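Local coordinates for NanU sialic acid binding protein (Bacteroides fragilis, PDB 4L7T) that binds sialic acid with high affinity and, as a SusD-family protein of the outer membrane, probably hands it to the partner transporter NanO, at residues V68-E73 / S298-K303; D327-A332 / M344-Q349. All coordinates share one frame; numbering follows the deposited sequence.

How the contacts relate
Contact 2 uses the first strand of the antiparallel hairpin 344-350/356-363, contact 1 packs against that hairpin, and their centres lie about 12 Å apart. Contact 1 (68-73 with 298-303) brings a loop that follows strand 65-67 up to the end of helix 293-299; contact 2 (327-332 with 344-349) sets the short helix 328-331 against the first hairpin strand. They meet where 298-303 runs beside that strand: Cys-301 N lies 2.9 Å from Tyr-348 O, a probable hydrogen bond, and Thr-299 CG2 packs 3.5 Å from Gln-349 NE2. Val-347, on the same strand, touches both Phe-70 and Tyr-300. The sodium ion, held by Thr-483 and Thr-486, belongs to neither contact.

Contact 1: residues V68-E73 / S298-K303; sequences VPFGGE and STYCNK
With chi1 at 66°, Phe-70 holds its CG between its own backbone N and carbonyl carbon, while Tyr-300 has CG beside its backbone N (chi1 -64°); these two settings bring the rings together in a T-shaped stack. Phe-70 is the edge and Tyr-300 the face. The planes stand 81° apart with centroids 5.2 Å from each other, and Phe-70 CE1 comes in toward the rim of the tyrosine, 3.8 Å from CE2 of Tyr-300. The opposite face of the tyrosine is covered by the methyl of Thr-299, whose CG2 sits 3.9 Å above the ring plane over its centre, so the ring is sandwiched between a methyl and an aromatic edge. At the phenol end, OH of Tyr-300 comes up to the loop backbone, 3.4 Å from Phe-70 O, with Gly-71 CA beside it.

Phe-70 has further company: the ring of Tyr-295 meets it steeply, and Val-347, Ile-359 and Ala-360 of the hairpin strands touch it. Gln-323 accepts a hydrogen bond from its backbone N. Within the loop that presents the phenylalanine, Pro-69 to Gly-72 form a type I beta turn, closed by Gly-72 N to Pro-69 O at 3.2 Å, with Phe-70 and Gly-71 at its two central positions.

Contact 2: residues D327-A332 / M344-Q349; sequences DLYNKA and MTAVYQ
Tyr-329 reaches from helix 328-331 to Met-344 and Ala-346 on the strand. Its CB leaves the helix toward the strand with CG anti to the backbone N (chi1 -178°), which carries the ring out to the strand, its edge to Met-344 and one face against the methyl of Ala-346. First along the ring is CD1, 3.9 Å from Met-344 CB and also close to SD; CE1 follows, near both CB and the carbonyl O of Met-344. This side of the tyrosine is therefore met at its edge by the methionine, whose chain bends at chi3 (-74°) and takes CE back to 4.0 Å from Tyr-329 CA. Farther out, the methyl of Ala-346 makes a CH-pi contact, 4.1 Å from the ring centroid and 25° off the normal; the displacement is toward the phenol end, with CB only 3.7 Å from Tyr-329 CZ. At the tip, OH of Tyr-329 is 2.8 Å from the oxygen of a water that lies 2.6 Å from Met-344 O. That water lies in the ring plane and bridges the phenol to the strand backbone.

Lys-340, in helix 339-343, makes a cation-pi contact with the same ring. Ala-346 also touches Tyr-358 of strand 356-363. Through Met-344 and Ala-346, Tyr-329 ties helix 328-331 to the start of strand 344-350, just after helix 339-343 gives way to the hairpin.

Contact 1: residues V68-E73 / S298-K303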
loop_
_atom_site.group_PDB
_atom_site.type_symbol
_atom_site.label_atom_id
_atom_site.label_comp_id
_atom_site.label_asym_id
_atom_site.label_seq_id
_atom_site.Cartn_x
_atom_site.Cartn_y
_atom_site.Cartn_z
ATOM N N VAL A 68 -15.181 -17.553 2.391
ATOM C CA VAL A 68 -14.458 -18.850 2.305
ATOM C C VAL A 68 -13.829 -18.926 0.881
ATOM O O VAL A 68 -14.521 -18.678 -0.078
ATOM C CB VAL A 68 -15.477 -19.981 2.554
ATOM C CG1 VAL A 68 -14.971 -21.331 2.079
ATOM C CG2 VAL A 68 -15.845 -19.955 4.052
ATOM N N PRO A 69 -12.523 -19.275 0.770
ATOM C CA PRO A 69 -11.955 -19.437 -0.598
ATOM C C PRO A 69 -12.854 -20.289 -1.516
ATOM O O PRO A 69 -13.263 -21.422 -1.152
ATOM C CB PRO A 69 -10.592 -20.073 -0.326
ATOM C CG PRO A 69 -10.179 -19.467 1.032
ATOM C CD PRO A 69 -11.499 -19.509 1.812
ATOM N N PHE A 70 -13.241 -19.785 -2.687
ATOM C CA PHE A 70 -14.336 -20.467 -3.463
ATOM C C PHE A 70 -13.956 -21.909 -3.865
ATOM O O PHE A 70 -14.833 -22.793 -4.011
ATOM C CB PHE A 70 -14.723 -19.635 -4.735
ATOM C CG PHE A 70 -13.623 -19.531 -5.784
ATOM C CD1 PHE A 70 -13.536 -20.479 -6.826
ATOM C CD2 PHE A 70 -12.698 -18.450 -5.767
ATOM C CE1 PHE A 70 -12.535 -20.419 -7.803
ATOM C CE2 PHE A 70 -11.688 -18.381 -6.718
ATOM C CZ PHE A 70 -11.597 -19.342 -7.776
ATOM N N GLY A 71 -12.660 -22.111 -4.095
ATOM C CA GLY A 71 -12.118 -23.400 -4.683
ATOM C C GLY A 71 -11.854 -24.461 -3.637
ATOM O O GLY A 71 -11.503 -25.596 -3.955
ATOM N N GLY A 72 -12.019 -24.101 -2.378
ATOM C CA GLY A 72 -11.827 -25.149 -1.330
ATOM C C GLY A 72 -10.654 -25.009 -0.392
ATOM O O GLY A 72 -10.526 -25.793 0.609
ATOM N N GLU A 73 -9.783 -24.062 -0.661
ATOM C CA GLU A 73 -8.632 -23.953 0.195
ATOM C C GLU A 73 -8.988 -23.697 1.640
ATOM O O GLU A 73 -9.945 -22.930 2.004
ATOM C CB GLU A 73 -7.653 -22.806 -0.228
ATOM C CG GLU A 73 -6.990 -22.997 -1.592
ATOM C CD GLU A 73 -7.780 -22.389 -2.736
ATOM O OE1 GLU A 73 -9.083 -22.395 -2.755
ATOM O OE2 GLU A 73 -7.039 -21.856 -3.641
ATOM N N SER A 298 -10.141 -27.636 -14.086
ATOM C CA SER A 298 -11.044 -28.821 -13.972
ATOM C C SER A 298 -12.514 -28.447 -13.752
ATOM O O SER A 298 -13.425 -29.120 -14.211
ATOM C CB SER A 298 -10.536 -29.752 -12.843
ATOM O OG SER A 298 -10.773 -29.164 -11.559
ATOM N N THR A 299 -12.772 -27.321 -13.120
ATOM C CA THR A 299 -14.123 -27.121 -12.614
ATOM C C THR A 299 -14.822 -25.866 -13.044
ATOM O O THR A 299 -16.066 -25.849 -13.156
ATOM C CB THR A 299 -14.058 -27.134 -11.063
ATOM O OG1 THR A 299 -13.353 -28.314 -10.630
ATOM C CG2 THR A 299 -15.446 -27.084 -10.455
ATOM N N TYR A 300 -14.049 -24.769 -13.222
ATOM C CA TYR A 300 -14.664 -23.437 -13.390
ATOM C C TYR A 300 -14.653 -22.869 -14.841
ATOM O O TYR A 300 -13.913 -23.342 -15.717
ATOM C CB TYR A 300 -14.018 -22.447 -12.378
ATOM C CG TYR A 300 -14.318 -22.881 -10.922
ATOM C CD1 TYR A 300 -15.584 -22.788 -10.413
ATOM C CD2 TYR A 300 -13.293 -23.434 -10.125
ATOM C CE1 TYR A 300 -15.900 -23.270 -9.085
ATOM C CE2 TYR A 300 -13.556 -23.898 -8.824
ATOM C CZ TYR A 300 -14.854 -23.816 -8.335
ATOM O OH TYR A 300 -15.105 -24.249 -7.044
ATOM N N CYS A 301 -15.478 -21.860 -15.092
ATOM C CA CYS A 301 -15.527 -21.328 -16.461
ATOM C C CYS A 301 -15.766 -19.808 -16.408
ATOM O O CYS A 301 -16.055 -19.257 -15.333
ATOM C CB CYS A 301 -16.653 -22.037 -17.225
ATOM S SG CYS A 301 -18.334 -21.695 -16.516
ATOM N N ASN A 302 -15.639 -19.130 -17.545
ATOM C CA ASN A 302 -15.991 -17.711 -17.592
ATOM C C ASN A 302 -17.485 -17.516 -17.751
ATOM O O ASN A 302 -18.224 -18.472 -17.694
ATOM C CB ASN A 302 -15.216 -16.951 -18.688
ATOM C CG ASN A 302 -15.582 -17.386 -20.139
ATOM O OD1 ASN A 302 -16.583 -18.068 -20.375
ATOM N ND2 ASN A 302 -14.780 -16.929 -21.107
ATOM N N LYS A 303 -17.914 -16.275 -17.954
ATOM C CA LYS A 303 -19.366 -16.019 -17.991
ATOM C C LYS A 303 -20.074 -16.664 -19.205
ATOM O O LYS A 303 -21.281 -16.877 -19.153
ATOM C CB LYS A 303 -19.659 -14.543 -17.970
ATOM C CG LYS A 303 -21.146 -14.258 -17.869
ATOM C CD LYS A 303 -21.483 -12.776 -17.531
ATOM C CE LYS A 303 -22.969 -12.649 -17.090
ATOM N NZ LYS A 303 -23.644 -11.369 -17.535
#

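Contact 2: residues D327-A332 / M344-Q349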
loop_
_atom_site.group_PDB
_atom_site.type_symbol
_atom_site.label_atom_id
_atom_site.label_comp_id
_atom_site.label_asym_id
_atom_site.label_seq_id
_atom_site.Cartn_x
_atom_site.Cartn_y
_atom_site.Cartn_z
ATOM N N ASP A 327 -20.007 -10.756 -2.575
ATOM C CA ASP A 327 -20.906 -9.687 -2.980
ATOM C C ASP A 327 -20.216 -8.369 -3.306
ATOM O O ASP A 327 -20.883 -7.464 -3.798
ATOM C CB ASP A 327 -21.984 -9.460 -1.964
ATOM C CG ASP A 327 -21.487 -8.938 -0.646
ATOM O OD1 ASP A 327 -20.250 -8.854 -0.386
ATOM O OD2 ASP A 327 -22.362 -8.597 0.175
ATOM N N LEU A 328 -18.929 -8.236 -2.956
ATOM C CA LEU A 328 -18.219 -6.971 -3.239
ATOM C C LEU A 328 -18.085 -6.714 -4.725
ATOM O O LEU A 328 -18.092 -5.561 -5.173
ATOM C CB LEU A 328 -16.862 -6.951 -2.503
ATOM C CG LEU A 328 -16.054 -5.672 -2.668
ATOM C CD1 LEU A 328 -16.821 -4.452 -2.089
ATOM C CD2 LEU A 328 -14.730 -5.926 -1.916
ATOM N N TYR A 329 -18.083 -7.777 -5.512
ATOM C CA TYR A 329 -17.893 -7.718 -6.921
ATOM C C TYR A 329 -18.977 -6.872 -7.602
ATOM O O TYR A 329 -18.640 -6.109 -8.548
ATOM C CB TYR A 329 -17.954 -9.111 -7.548
ATOM C CG TYR A 329 -17.717 -9.107 -9.057
ATOM C CD1 TYR A 329 -16.440 -8.820 -9.584
ATOM C CD2 TYR A 329 -18.768 -9.392 -9.958
ATOM C CE1 TYR A 329 -16.202 -8.837 -11.008
ATOM C CE2 TYR A 329 -18.540 -9.408 -11.364
ATOM C CZ TYR A 329 -17.260 -9.156 -11.875
ATOM O OH TYR A 329 -17.025 -9.176 -13.241
ATOM N N ASN A 330 -20.231 -6.983 -7.115
ATOM C CA ASN A 330 -21.352 -6.194 -7.657
ATOM C C ASN A 330 -21.748 -4.980 -6.841
ATOM O O ASN A 330 -22.539 -4.162 -7.289
ATOM C CB ASN A 330 -22.555 -7.103 -7.923
ATOM C CG ASN A 330 -22.349 -7.945 -9.162
ATOM O OD1 ASN A 330 -22.519 -9.164 -9.130
ATOM N ND2 ASN A 330 -21.932 -7.315 -10.245
ATOM N N LYS A 331 -21.195 -4.838 -5.648
ATOM C CA LYS A 331 -21.494 -3.665 -4.807
ATOM C C LYS A 331 -20.448 -2.544 -4.820
ATOM O O LYS A 331 -20.661 -1.560 -4.138
ATOM C CB LYS A 331 -21.718 -4.053 -3.335
ATOM C CG LYS A 331 -23.061 -4.783 -3.184
ATOM C CD LYS A 331 -23.265 -5.240 -1.776
ATOM C CE LYS A 331 -24.690 -5.747 -1.666
ATOM N NZ LYS A 331 -25.163 -5.507 -0.288
ATOM N N ALA A 332 -19.305 -2.769 -5.438
ATOM C CA ALA A 332 -18.214 -1.786 -5.339
ATOM C C ALA A 332 -18.275 -0.683 -6.358
ATOM O O ALA A 332 -17.712 0.406 -6.061
ATOM C CB ALA A 332 -16.873 -2.448 -5.410
ATOM N N MET A 344 -10.895 -6.916 -10.692
ATOM C CA MET A 344 -11.399 -8.276 -10.341
ATOM C C MET A 344 -11.881 -9.059 -11.556
ATOM O O MET A 344 -12.524 -8.450 -12.443
ATOM C CB MET A 344 -12.594 -8.163 -9.364
ATOM C CG MET A 344 -12.194 -7.846 -7.929
ATOM S SD MET A 344 -13.657 -7.621 -6.821
ATOM C CE MET A 344 -14.276 -6.016 -7.313
ATOM N N THR A 345 -11.579 -10.376 -11.560
ATOM C CA THR A 345 -12.200 -11.316 -12.511
ATOM C C THR A 345 -13.213 -12.143 -11.724
ATOM O O THR A 345 -12.906 -12.608 -10.643
ATOM C CB THR A 345 -11.143 -12.153 -13.222
ATOM O OG1 THR A 345 -10.281 -11.273 -13.974
ATOM C CG2 THR A 345 -11.764 -13.121 -14.268
ATOM N N ALA A 346 -14.394 -12.350 -12.300
ATOM C CA ALA A 346 -15.358 -13.327 -11.746
ATOM C C ALA A 346 -15.165 -14.765 -12.291
ATOM O O ALA A 346 -14.747 -15.018 -13.448
ATOM C CB ALA A 346 -16.769 -12.852 -11.984
ATOM N N VAL A 347 -15.387 -15.688 -11.380
ATOM C CA VAL A 347 -15.402 -17.119 -11.636
ATOM C C VAL A 347 -16.845 -17.570 -11.693
ATOM O O VAL A 347 -17.682 -17.124 -10.918
ATOM C CB VAL A 347 -14.644 -17.884 -10.497
ATOM C CG1 VAL A 347 -14.685 -19.428 -10.778
ATOM C CG2 VAL A 347 -13.148 -17.458 -10.512
ATOM N N TYR A 348 -17.113 -18.480 -12.643
ATOM C CA TYR A 348 -18.446 -19.072 -12.803
ATOM C C TYR A 348 -18.317 -20.585 -12.825
ATOM O O TYR A 348 -17.195 -21.160 -12.924
ATOM C CB TYR A 348 -19.136 -18.602 -14.118
ATOM C CG TYR A 348 -19.286 -17.105 -14.240
ATOM C CD1 TYR A 348 -20.494 -16.462 -13.970
ATOM C CD2 TYR A 348 -18.160 -16.326 -14.542
ATOM C CE1 TYR A 348 -20.602 -15.070 -14.054
ATOM C CE2 TYR A 348 -18.278 -14.959 -14.637
ATOM C CZ TYR A 348 -19.479 -14.339 -14.408
ATOM O OH TYR A 348 -19.443 -12.948 -14.529
ATOM N N GLN A 349 -19.469 -21.234 -12.731
ATOM C CA GLN A 349 -19.543 -22.698 -12.786
ATOM C C GLN A 349 -20.770 -23.148 -13.628
ATOM O O GLN A 349 -21.916 -22.695 -13.387
ATOM C CB GLN A 349 -19.579 -23.307 -11.362
ATOM C CG GLN A 349 -19.475 -24.865 -11.378
ATOM C CD GLN A 349 -19.297 -25.461 -9.993
ATOM O OE1 GLN A 349 -19.557 -24.804 -8.963
ATOM N NE2 GLN A 349 -18.846 -26.721 -9.956
HETATM O O HOH W 1 -14.463 -8.504 -14.216
#